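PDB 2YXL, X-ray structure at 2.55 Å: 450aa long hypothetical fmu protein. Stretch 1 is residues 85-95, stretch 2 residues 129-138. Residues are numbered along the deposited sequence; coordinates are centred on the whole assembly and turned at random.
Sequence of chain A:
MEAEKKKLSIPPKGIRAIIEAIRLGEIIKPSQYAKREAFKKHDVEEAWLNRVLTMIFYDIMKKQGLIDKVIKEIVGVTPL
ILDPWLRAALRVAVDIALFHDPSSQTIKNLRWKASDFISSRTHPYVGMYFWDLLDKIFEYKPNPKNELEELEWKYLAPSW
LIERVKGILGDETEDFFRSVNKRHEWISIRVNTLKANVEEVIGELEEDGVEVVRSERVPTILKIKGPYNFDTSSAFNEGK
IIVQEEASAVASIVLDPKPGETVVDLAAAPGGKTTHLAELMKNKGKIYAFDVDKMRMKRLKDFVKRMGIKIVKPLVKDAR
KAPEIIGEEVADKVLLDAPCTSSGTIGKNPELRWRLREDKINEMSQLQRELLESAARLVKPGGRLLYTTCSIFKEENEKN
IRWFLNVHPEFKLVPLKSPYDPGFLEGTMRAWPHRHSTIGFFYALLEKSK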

# COMPACT_ATOMS: atom_id res chain seq x y z
N TRP A 85 2.58 6.53 -22.25
CA TRP A 85 2.20 5.27 -22.90
C TRP A 85 3.43 4.56 -23.45
O TRP A 85 3.54 3.33 -23.35
CB TRP A 85 1.15 5.49 -24.00
CG TRP A 85 -0.17 5.91 -23.43
CD1 TRP A 85 -0.65 7.18 -23.32
CD2 TRP A 85 -1.16 5.05 -22.85
NE1 TRP A 85 -1.89 7.17 -22.73
CE2 TRP A 85 -2.23 5.88 -22.42
CE3 TRP A 85 -1.26 3.67 -22.65
CZ2 TRP A 85 -3.38 5.37 -21.81
CZ3 TRP A 85 -2.40 3.16 -22.04
CH2 TRP A 85 -3.44 4.01 -21.63
N LEU A 86 4.36 5.34 -24.01
CA LEU A 86 5.63 4.81 -24.47
C LEU A 86 6.42 4.20 -23.32
O LEU A 86 6.86 3.05 -23.40
CB LEU A 86 6.45 5.88 -25.19
CG LEU A 86 7.77 5.45 -25.83
CD1 LEU A 86 7.58 4.32 -26.85
CD2 LEU A 86 8.44 6.65 -26.49
N ARG A 87 6.59 4.97 -22.24
CA ARG A 87 7.30 4.50 -21.05
C ARG A 87 6.71 3.19 -20.52
O ARG A 87 7.46 2.25 -20.23
CB ARG A 87 7.32 5.57 -19.94
CG ARG A 87 7.93 5.09 -18.62
CD ARG A 87 8.23 6.23 -17.64
NE ARG A 87 7.04 7.01 -17.30
CZ ARG A 87 6.74 8.19 -17.84
NH1 ARG A 87 5.63 8.82 -17.47
NH2 ARG A 87 7.53 8.75 -18.75
N ALA A 88 5.39 3.13 -20.41
CA ALA A 88 4.69 1.93 -19.95
C ALA A 88 4.94 0.75 -20.89
O ALA A 88 5.22 -0.36 -20.43
CB ALA A 88 3.20 2.20 -19.81
N ALA A 89 4.85 0.98 -22.20
CA ALA A 89 5.09 -0.08 -23.18
C ALA A 89 6.52 -0.59 -23.11
O ALA A 89 6.75 -1.81 -23.15
CB ALA A 89 4.75 0.39 -24.58
N LEU A 90 7.48 0.33 -23.00
CA LEU A 90 8.89 -0.03 -22.90
C LEU A 90 9.17 -0.86 -21.65
O LEU A 90 9.91 -1.85 -21.70
CB LEU A 90 9.78 1.21 -22.96
CG LEU A 90 9.91 1.95 -24.30
CD1 LEU A 90 10.72 3.22 -24.13
CD2 LEU A 90 10.54 1.07 -25.38
N ARG A 91 8.55 -0.49 -20.53
CA ARG A 91 8.69 -1.23 -19.27
C ARG A 91 8.15 -2.66 -19.40
O ARG A 91 8.78 -3.62 -18.96
CB ARG A 91 7.99 -0.49 -18.13
CG ARG A 91 8.76 0.71 -17.61
CD ARG A 91 7.93 1.57 -16.67
NE ARG A 91 8.76 2.56 -15.98
CZ ARG A 91 8.31 3.51 -15.18
NH1 ARG A 91 7.01 3.65 -14.93
NH2 ARG A 91 9.17 4.35 -14.61
N VAL A 92 6.98 -2.78 -20.01
CA VAL A 92 6.34 -4.07 -20.26
C VAL A 92 7.23 -4.96 -21.14
O VAL A 92 7.45 -6.14 -20.82
CB VAL A 92 4.94 -3.87 -20.88
CG1 VAL A 92 4.40 -5.17 -21.47
CG2 VAL A 92 3.97 -3.31 -19.84
N ALA A 93 7.75 -4.38 -22.23
CA ALA A 93 8.56 -5.13 -23.19
C ALA A 93 9.90 -5.58 -22.60
O ALA A 93 10.32 -6.72 -22.82
CB ALA A 93 8.78 -4.31 -24.46
N VAL A 94 10.57 -4.69 -21.87
CA VAL A 94 11.85 -5.00 -21.24
C VAL A 94 11.70 -6.10 -20.19
O VAL A 94 12.51 -7.02 -20.12
CB VAL A 94 12.53 -3.73 -20.64
CG1 VAL A 94 13.69 -4.10 -19.71
CG2 VAL A 94 13.01 -2.80 -21.76
N ASP A 95 10.64 -6.01 -19.39
CA ASP A 95 10.36 -7.02 -18.36
C ASP A 95 10.05 -8.39 -18.97
O ASP A 95 10.51 -9.42 -18.47
CB ASP A 95 9.19 -6.57 -17.48
CG ASP A 95 9.01 -7.45 -16.27
OD1 ASP A 95 7.98 -8.14 -16.20
OD2 ASP A 95 9.90 -7.45 -15.40
N TYR A 129 8.07 4.61 -33.11
CA TYR A 129 9.29 4.68 -32.32
C TYR A 129 9.47 3.42 -31.46
O TYR A 129 10.58 2.88 -31.37
CB TYR A 129 9.28 5.95 -31.45
CG TYR A 129 10.50 6.14 -30.57
CD1 TYR A 129 11.70 6.62 -31.09
CD2 TYR A 129 10.44 5.85 -29.21
CE1 TYR A 129 12.82 6.80 -30.28
CE2 TYR A 129 11.54 6.03 -28.39
CZ TYR A 129 12.73 6.50 -28.93
OH TYR A 129 13.81 6.67 -28.10
N PHE A 130 8.38 2.96 -30.86
CA PHE A 130 8.36 1.71 -30.11
C PHE A 130 8.74 0.54 -31.01
O PHE A 130 9.62 -0.26 -30.67
CB PHE A 130 6.98 1.47 -29.50
CG PHE A 130 6.88 0.19 -28.70
CD1 PHE A 130 7.44 0.10 -27.43
CD2 PHE A 130 6.23 -0.92 -29.22
CE1 PHE A 130 7.35 -1.07 -26.69
CE2 PHE A 130 6.13 -2.10 -28.49
CZ PHE A 130 6.69 -2.18 -27.22
N TRP A 131 8.08 0.46 -32.16
CA TRP A 131 8.32 -0.56 -33.17
C TRP A 131 9.79 -0.63 -33.56
O TRP A 131 10.36 -1.72 -33.69
CB TRP A 131 7.44 -0.27 -34.39
CG TRP A 131 7.28 -1.41 -35.34
CD1 TRP A 131 6.31 -2.37 -35.33
CD2 TRP A 131 8.12 -1.71 -36.47
NE1 TRP A 131 6.48 -3.24 -36.37
CE2 TRP A 131 7.58 -2.87 -37.09
CE3 TRP A 131 9.26 -1.12 -37.02
CZ2 TRP A 131 8.16 -3.45 -38.23
CZ3 TRP A 131 9.83 -1.70 -38.16
CH2 TRP A 131 9.28 -2.85 -38.74
N ASP A 132 10.41 0.54 -33.72
CA ASP A 132 11.83 0.67 -34.06
C ASP A 132 12.78 0.19 -32.94
O ASP A 132 13.93 -0.13 -33.22
CB ASP A 132 12.17 2.12 -34.42
CG ASP A 132 11.68 2.51 -35.80
OD1 ASP A 132 11.40 1.61 -36.63
OD2 ASP A 132 11.59 3.73 -36.07
N LEU A 133 12.29 0.16 -31.70
CA LEU A 133 13.13 -0.22 -30.56
C LEU A 133 13.05 -1.70 -30.18
O LEU A 133 13.95 -2.21 -29.50
CB LEU A 133 12.78 0.62 -29.34
CG LEU A 133 13.18 2.10 -29.35
CD1 LEU A 133 12.48 2.79 -28.20
CD2 LEU A 133 14.69 2.28 -29.27
N LEU A 134 11.99 -2.38 -30.61
CA LEU A 134 11.72 -3.75 -30.17
C LEU A 134 12.90 -4.73 -30.29
O LEU A 134 13.20 -5.44 -29.33
CB LEU A 134 10.48 -4.32 -30.85
CG LEU A 134 9.18 -4.35 -30.04
CD1 LEU A 134 8.50 -5.69 -30.29
CD2 LEU A 134 9.42 -4.19 -28.54
N ASP A 135 13.55 -4.75 -31.45
CA ASP A 135 14.69 -5.64 -31.69
C ASP A 135 15.87 -5.38 -30.75
O ASP A 135 16.48 -6.33 -30.26
CB ASP A 135 15.14 -5.57 -33.16
CG ASP A 135 14.32 -6.48 -34.07
OD1 ASP A 135 14.48 -6.37 -35.31
OD2 ASP A 135 13.52 -7.30 -33.57
N LYS A 136 16.17 -4.11 -30.50
CA LYS A 136 17.22 -3.72 -29.55
C LYS A 136 16.95 -4.29 -28.16
O LYS A 136 17.87 -4.77 -27.49
CB LYS A 136 17.35 -2.20 -29.48
CG LYS A 136 18.06 -1.55 -30.67
CD LYS A 136 19.56 -1.35 -30.40
CE LYS A 136 20.43 -2.45 -31.03
NZ LYS A 136 20.56 -2.29 -32.51
N ILE A 137 15.69 -4.24 -27.74
CA ILE A 137 15.25 -4.76 -26.45
C ILE A 137 15.42 -6.28 -26.37
O ILE A 137 15.93 -6.80 -25.37
CB ILE A 137 13.78 -4.34 -26.15
CG1 ILE A 137 13.71 -2.83 -25.88
CG2 ILE A 137 13.21 -5.13 -24.96
CD1 ILE A 137 12.31 -2.24 -25.96
N PHE A 138 15.03 -6.99 -27.42
CA PHE A 138 15.14 -8.45 -27.45
C PHE A 138 16.58 -8.96 -27.62
O PHE A 138 16.86 -10.12 -27.36
CB PHE A 138 14.19 -9.06 -28.48
CG PHE A 138 12.77 -9.13 -28.01
CD1 PHE A 138 11.84 -8.17 -28.37
CD2 PHE A 138 12.36 -10.17 -27.17
CE1 PHE A 138 10.53 -8.23 -27.93
CE2 PHE A 138 11.04 -10.24 -26.72
CZ PHE A 138 10.12 -9.26 -27.10

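Helices that run in roughly the same direction often adhere through side-chain fit alone, and residues 85-95 and 129-138 illustrate the principle. Their axes differ by 29° in N-to-C direction and approach to 9.9 Å. The first helix is regular, its amides bonding back one turn, as from Ala 89 N to Trp 85 O (2.9 Å). The second is kinked: the N atoms of Asp 135 and Lys 136 lack a bond to the preceding turn, and regular bonding resumes with Ile 137 N to Leu 133 O (3.2 Å).

No hydrogen bond joins the helices; the 432 Å² they bury rests on apolar contact. Phe 130 is the knob, seated in a hole formed by Leu 86, Ala 89, Leu 90 and Ala 93. The small alanines leave room for the ring: Ala 89 CB lies 3.7 Å from Phe 130 CE1, while Ala 93 CB meets the ring edge, 4.1 Å from Phe 130 CZ. Leu 86 CD2 also reaches Tyr 129 CD2 at 3.5 Å. Further along, Leu 90 CD2 bridges successive turns, 3.8 Å from both Leu 133 CD1 and Ile 137 CD1. Ile 137 points toward the first helix, and its CG2 lies 3.9 Å from Ala 93 O and 4.0 Å from Val 94 CG2, van der Waals contacts that extend the apolar seam.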